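Local coordinates for esterase (Thermotoga maritima, PDB 3DOH) that hydrolyses ester bonds as a thermostable alpha/beta-hydrolase that also carries an immunoglobulin-like domain, at the interface of chains A and B. Coordinates in Å, arbitrary orientation; residue numbers count along the deposited sequence, not the author numbering. Chains: chain A/B, esterase.

The interface of chains A and B. Residues chain A 348; chain B 14, 69, 84.
A:Lys348 reaches from a loop of the hydrolase domain of one chain to the immunoglobulin-like domain of the other, where its ammonium faces B:Glu84 and its methylenes lie against B:Leu69. NZ of A:Lys348 stands 3.7 Å from the carboxylate oxygen OE1 of B:Glu84, a loose salt bridge. The two side chains run antiparallel, and CE of A:Lys348 lies 3.8 Å from OE1 of B:Glu84. B:Leu69 meets A:Lys348 at about a right angle and touches it with one branch: its methyl CD1 is 3.9 Å from CE of A:Lys348. The chain of A:Lys348 runs extended from a CG anti to the backbone N (chi1 177°) and bends only at its end, where chi4 of 80° turns the ammonium aside. Shortening A:Lys348 to an alanine would probably leave B:Glu84 without this cationic mate and the CD1 methyl of B:Leu69 without its methylene cover. B:Glu84 lies on strand 80-85, whereas B:Leu69 comes from a loop. B:Lys14, on strand 8-16, borders the patch as a second cation and may add a mild repulsion that the carboxylate of B:Glu84 partly offsets. Both chains are copies of one esterase in a six-copy deposited assembly, and this small patch belongs to an interface without exact two-fold symmetry; the structure alone does not show whether it forms in solution. At the patch's edge, NZ of B:Lys14 stops 4.3 Å from CD of A:Lys348, with the NZ atoms of A:Lys348 and B:Lys14 6.5 Å apart.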
# COMPACT_ATOMS: atom_id res chain seq x y z
N LYS A 348 -18.68 -9.50 -22.20
CA LYS A 348 -19.06 -9.10 -20.84
C LYS A 348 -17.84 -8.87 -19.99
O LYS A 348 -16.94 -9.70 -19.98
CB LYS A 348 -19.88 -10.20 -20.18
CG LYS A 348 -20.26 -9.90 -18.73
CD LYS A 348 -21.42 -10.76 -18.24
CE LYS A 348 -21.76 -10.38 -16.82
NZ LYS A 348 -22.58 -9.15 -16.81
N LYS B 14 -20.10 -20.35 -16.14
CA LYS B 14 -19.78 -19.89 -17.46
C LYS B 14 -18.36 -20.37 -17.73
O LYS B 14 -17.53 -20.44 -16.79
CB LYS B 14 -19.86 -18.38 -17.44
CG LYS B 14 -19.67 -17.69 -18.76
CD LYS B 14 -19.08 -16.34 -18.51
CE LYS B 14 -19.46 -15.35 -19.58
NZ LYS B 14 -20.87 -14.90 -19.38
N LEU B 69 -28.30 -13.47 -17.04
CA LEU B 69 -27.47 -12.38 -16.62
C LEU B 69 -27.92 -11.01 -17.12
O LEU B 69 -27.24 -10.05 -16.89
CB LEU B 69 -26.01 -12.65 -17.02
CG LEU B 69 -25.30 -13.88 -16.43
CD1 LEU B 69 -23.81 -13.74 -16.66
CD2 LEU B 69 -25.59 -14.05 -14.94
N GLU B 84 -23.88 -10.97 -9.03
CA GLU B 84 -22.72 -11.30 -9.81
C GLU B 84 -21.51 -11.51 -8.90
O GLU B 84 -21.37 -10.86 -7.87
CB GLU B 84 -22.54 -10.23 -10.89
CG GLU B 84 -21.15 -9.63 -10.99
CD GLU B 84 -20.73 -9.36 -12.42
OE1 GLU B 84 -21.62 -9.07 -13.28
OE2 GLU B 84 -19.51 -9.46 -12.69